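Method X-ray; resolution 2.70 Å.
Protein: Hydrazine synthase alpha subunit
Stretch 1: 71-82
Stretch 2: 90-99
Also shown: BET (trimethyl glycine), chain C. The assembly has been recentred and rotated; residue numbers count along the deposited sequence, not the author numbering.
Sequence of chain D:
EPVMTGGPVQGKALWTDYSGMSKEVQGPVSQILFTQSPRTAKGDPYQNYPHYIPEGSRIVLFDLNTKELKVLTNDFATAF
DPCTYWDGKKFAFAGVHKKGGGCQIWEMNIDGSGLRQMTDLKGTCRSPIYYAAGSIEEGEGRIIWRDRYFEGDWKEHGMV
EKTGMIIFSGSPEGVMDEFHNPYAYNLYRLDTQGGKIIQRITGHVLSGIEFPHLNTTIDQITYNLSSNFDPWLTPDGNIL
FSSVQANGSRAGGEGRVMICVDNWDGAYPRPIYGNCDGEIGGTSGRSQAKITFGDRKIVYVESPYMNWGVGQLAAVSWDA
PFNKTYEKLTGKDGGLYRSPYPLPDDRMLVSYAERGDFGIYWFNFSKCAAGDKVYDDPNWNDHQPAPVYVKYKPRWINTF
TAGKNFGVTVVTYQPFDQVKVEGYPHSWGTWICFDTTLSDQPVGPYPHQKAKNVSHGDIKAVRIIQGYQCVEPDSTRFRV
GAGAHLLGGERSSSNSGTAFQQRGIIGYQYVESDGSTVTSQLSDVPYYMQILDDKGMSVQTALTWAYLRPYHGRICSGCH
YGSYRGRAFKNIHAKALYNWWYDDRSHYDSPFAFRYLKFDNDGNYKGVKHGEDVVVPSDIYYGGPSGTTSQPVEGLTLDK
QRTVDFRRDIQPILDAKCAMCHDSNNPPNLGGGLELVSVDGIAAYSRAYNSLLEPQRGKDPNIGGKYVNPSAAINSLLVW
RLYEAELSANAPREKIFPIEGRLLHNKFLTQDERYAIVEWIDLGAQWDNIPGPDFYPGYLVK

Stretch 1 (71-82) VLTNDFATAFDP
Stretch 2, residues 90-99: KFAFAGVHKK

The apolar centre of the contact is built from aromatic side chains. Together the stretches bury 841 Å², and Phe76, Phe80, Phe91 and Phe93 are all buried, as suits their apolar rings. Strands 79-82 and 90-97 run antiparallel, their axes approaching to 4.7 Å with 164° between N-to-C directions; Phe76 precedes the corner at 77 and 78 and pairs with His97. Phe76 (chi1 -69°, m; chi2 -88°) presents one ring face to the edge of Phe93 (chi1 63°, p; chi2 -82°): the ring planes are perpendicular, the centroids lie 5.3 Å apart, and Phe76 CE2 comes within 3.6 Å of Phe93 CZ. Ala79 lies beside this pair, its CB 4.3 Å from Phe93 CE2. Gly95 packs closely here; a CB in ideal position would lie only 3.2 Å from Phe76 CD1. Farther along, Leu72 CD2 (m, chi2 72°) lies 3.5 Å from Phe91 CE2, at the edge of that ring (p, chi2 96°).

Thr78 (m), Phe80, Ala94 and Val96 (t) point to the other face of the sheet. Phe80 (p, chi2 -80°) folds its ring over Ala94, whose CB lies 4.1 Å from the ring centroid, 20° off the normal, a CH-pi contact suited to a methyl group.

The backbone fixes the register. Phe80 and Ala94 form a hydrogen-bonded pair, Phe80 N to Ala94 O at 2.8 Å and Ala94 N to Phe80 O at 2.9 Å. Ala79 and Gly95 form a non-hydrogen-bonded pair, CA atoms 4.2 Å apart. Val96 N donates to Thr78 O at 2.5 Å, while the return bond from Thr78 N to Val96 O is weak at 3.4 Å. Phe76 CA and His97 CA are 4.4 Å apart, so the register shifts by one residue in a beta bulge. Ala77 (phi/psi -69/-41) occupies the bulge, and Ala77 N makes a second weak bond to Val96 O at 2.9 Å.

The polar edge gathers around a type I turn from Thr73 to Phe76, closed by a very short 2.5 Å bond from Phe76 N to Thr73 O. Asp75 O accepts from Lys98 N at 3.3 Å and, weakly, from His97 ND1 at 3.1 Å; the His97 ring (t, chi2 22°) lies over the Phe76 face opposite Phe93. The extended Lys98 side chain (m, then t throughout) reaches past Ala77 so that Lys98 NZ donates to Asn74 O at 3.1 Å. A water links the same groups, accepting from Lys98 NZ at 2.6 Å and donating to Asn74 O and Asn74 OD1, both at 2.7 Å.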

# COMPACT_ATOMS: atom_id res chain seq x y z
N VAL D 71 1.28 36.97 31.47
CA VAL D 71 1.83 35.64 31.75
C VAL D 71 1.36 35.12 33.10
O VAL D 71 1.71 35.67 34.15
CB VAL D 71 3.37 35.65 31.73
CG1 VAL D 71 3.92 34.28 32.10
CG2 VAL D 71 3.89 36.09 30.37
N LEU D 72 0.56 34.05 33.08
CA LEU D 72 0.03 33.44 34.29
C LEU D 72 1.00 32.46 34.96
O LEU D 72 1.02 32.32 36.18
CB LEU D 72 -1.29 32.73 33.98
CG LEU D 72 -2.54 33.59 33.81
CD1 LEU D 72 -2.52 34.38 32.51
CD2 LEU D 72 -3.80 32.75 33.90
N THR D 73 1.80 31.78 34.14
CA THR D 73 2.58 30.62 34.56
C THR D 73 4.00 30.93 35.03
O THR D 73 4.81 30.01 35.17
CB THR D 73 2.65 29.57 33.45
OG1 THR D 73 3.02 30.20 32.21
CG2 THR D 73 1.29 28.90 33.29
N ASN D 74 4.30 32.21 35.26
CA ASN D 74 5.66 32.66 35.60
C ASN D 74 6.34 31.85 36.71
O ASN D 74 7.56 31.86 36.82
CB ASN D 74 5.62 34.13 36.01
CG ASN D 74 6.20 35.05 34.95
OD1 ASN D 74 7.11 34.68 34.21
ND2 ASN D 74 5.68 36.28 34.88
N ASP D 75 5.55 31.18 37.54
CA ASP D 75 6.09 30.28 38.56
C ASP D 75 6.55 28.95 37.97
O ASP D 75 7.22 28.17 38.65
CB ASP D 75 5.06 30.03 39.66
CG ASP D 75 4.75 31.27 40.47
OD1 ASP D 75 4.92 32.39 39.93
OD2 ASP D 75 4.35 31.13 41.64
N PHE D 76 6.20 28.69 36.72
CA PHE D 76 6.54 27.42 36.07
C PHE D 76 7.65 27.59 35.03
O PHE D 76 7.61 28.50 34.21
CB PHE D 76 5.31 26.80 35.41
CG PHE D 76 4.28 26.32 36.38
CD1 PHE D 76 4.34 25.03 36.89
CD2 PHE D 76 3.24 27.14 36.77
CE1 PHE D 76 3.39 24.58 37.79
CE2 PHE D 76 2.28 26.69 37.67
CZ PHE D 76 2.36 25.41 38.17
N ALA D 77 8.63 26.69 35.07
CA ALA D 77 9.68 26.67 34.06
C ALA D 77 9.11 26.24 32.72
O ALA D 77 9.45 26.80 31.68
CB ALA D 77 10.81 25.73 34.48
N THR D 78 8.22 25.25 32.76
CA THR D 78 7.56 24.75 31.56
C THR D 78 6.06 24.62 31.81
O THR D 78 5.64 23.96 32.75
CB THR D 78 8.12 23.38 31.12
OG1 THR D 78 9.52 23.50 30.86
CG2 THR D 78 7.41 22.89 29.87
N ALA D 79 5.25 25.26 30.96
CA ALA D 79 3.80 25.18 31.09
C ALA D 79 3.12 25.16 29.73
O ALA D 79 3.47 25.95 28.84
CB ALA D 79 3.28 26.32 31.93
N PHE D 80 2.13 24.28 29.58
CA PHE D 80 1.45 24.11 28.30
C PHE D 80 0.14 23.35 28.44
O PHE D 80 -0.28 23.02 29.56
CB PHE D 80 2.37 23.38 27.30
CG PHE D 80 2.85 22.04 27.79
CD1 PHE D 80 3.91 21.94 28.68
CD2 PHE D 80 2.25 20.87 27.34
CE1 PHE D 80 4.35 20.71 29.12
CE2 PHE D 80 2.69 19.64 27.78
CZ PHE D 80 3.74 19.55 28.67
N ASP D 81 -0.51 23.08 27.31
CA ASP D 81 -1.79 22.36 27.25
C ASP D 81 -2.90 23.01 28.08
O ASP D 81 -3.35 22.43 29.06
CB ASP D 81 -1.61 20.91 27.70
CG ASP D 81 -0.96 20.05 26.64
OD1 ASP D 81 -1.07 20.39 25.44
OD2 ASP D 81 -0.34 19.03 27.00
N PRO D 82 -3.36 24.20 27.67
CA PRO D 82 -4.46 24.86 28.38
C PRO D 82 -5.82 24.21 28.10
O PRO D 82 -6.11 23.87 26.96
CB PRO D 82 -4.44 26.30 27.82
CG PRO D 82 -3.17 26.40 27.01
CD PRO D 82 -2.87 25.02 26.55
N LYS D 90 -11.61 29.58 35.23
CA LYS D 90 -10.42 28.82 35.60
C LYS D 90 -10.05 27.82 34.51
O LYS D 90 -10.86 27.52 33.64
CB LYS D 90 -10.63 28.10 36.94
CG LYS D 90 -11.13 26.67 36.80
CD LYS D 90 -11.22 25.97 38.15
CE LYS D 90 -11.60 24.51 37.98
NZ LYS D 90 -11.73 23.81 39.29
N PHE D 91 -8.82 27.32 34.56
CA PHE D 91 -8.38 26.33 33.59
C PHE D 91 -7.37 25.34 34.18
O PHE D 91 -6.76 25.60 35.22
CB PHE D 91 -7.77 27.03 32.36
CG PHE D 91 -6.47 27.72 32.63
CD1 PHE D 91 -5.26 27.08 32.37
CD2 PHE D 91 -6.44 29.00 33.14
CE1 PHE D 91 -4.06 27.71 32.62
CE2 PHE D 91 -5.24 29.64 33.39
CZ PHE D 91 -4.05 28.99 33.13
N ALA D 92 -7.20 24.22 33.49
CA ALA D 92 -6.23 23.20 33.87
C ALA D 92 -5.16 23.09 32.80
O ALA D 92 -5.40 23.41 31.63
CB ALA D 92 -6.92 21.86 34.09
N PHE D 93 -3.98 22.62 33.19
CA PHE D 93 -2.86 22.53 32.26
C PHE D 93 -1.80 21.54 32.72
O PHE D 93 -1.91 20.94 33.79
CB PHE D 93 -2.23 23.92 32.07
CG PHE D 93 -1.64 24.50 33.32
CD1 PHE D 93 -2.44 25.14 34.26
CD2 PHE D 93 -0.28 24.42 33.57
CE1 PHE D 93 -1.90 25.67 35.41
CE2 PHE D 93 0.27 24.95 34.72
CZ PHE D 93 -0.54 25.58 35.64
N ALA D 94 -0.77 21.39 31.90
CA ALA D 94 0.39 20.59 32.25
C ALA D 94 1.57 21.52 32.50
O ALA D 94 1.78 22.47 31.75
CB ALA D 94 0.72 19.59 31.16
N GLY D 95 2.33 21.25 33.55
CA GLY D 95 3.42 22.14 33.90
C GLY D 95 4.57 21.54 34.68
O GLY D 95 4.43 20.52 35.35
N VAL D 96 5.73 22.19 34.57
CA VAL D 96 6.89 21.84 35.37
C VAL D 96 7.22 23.00 36.30
O VAL D 96 7.65 24.06 35.85
CB VAL D 96 8.12 21.51 34.50
CG1 VAL D 96 9.27 21.04 35.37
CG2 VAL D 96 7.76 20.46 33.46
N HIS D 97 7.02 22.80 37.60
CA HIS D 97 7.25 23.85 38.58
C HIS D 97 8.74 24.18 38.66
O HIS D 97 9.59 23.31 38.49
CB HIS D 97 6.73 23.41 39.95
CG HIS D 97 6.52 24.55 40.91
ND1 HIS D 97 6.35 25.85 40.49
CD2 HIS D 97 6.45 24.57 42.26
CE1 HIS D 97 6.18 26.63 41.54
NE2 HIS D 97 6.24 25.89 42.63
N LYS D 98 9.04 25.45 38.91
CA LYS D 98 10.43 25.90 39.02
C LYS D 98 11.14 25.25 40.21
O LYS D 98 12.37 25.23 40.27
CB LYS D 98 10.50 27.42 39.13
CG LYS D 98 10.33 28.16 37.81
CD LYS D 98 10.51 29.66 37.98
CE LYS D 98 10.42 30.38 36.64
NZ LYS D 98 10.61 31.85 36.79
N LYS D 99 10.35 24.73 41.14
CA LYS D 99 10.89 24.05 42.31
C LYS D 99 10.96 22.54 42.09
O LYS D 99 11.33 21.79 42.99
CB LYS D 99 10.05 24.37 43.54
CG LYS D 99 9.97 25.86 43.86
CD LYS D 99 8.99 26.14 44.99
CE LYS D 99 8.87 27.64 45.23
NZ LYS D 99 7.87 27.95 46.29
N BET C . 9.60 31.39 31.83
CA BET C . 10.05 32.84 31.92
C BET C . 9.49 33.67 30.64
O BET C . 10.39 34.01 29.83
OXT BET C . 8.25 33.87 30.64
C1 BET C . 10.55 30.50 32.60
C2 BET C . 9.57 30.91 30.37
C3 BET C . 8.23 31.22 32.47
O HOH W 1 9.20 33.46 35.33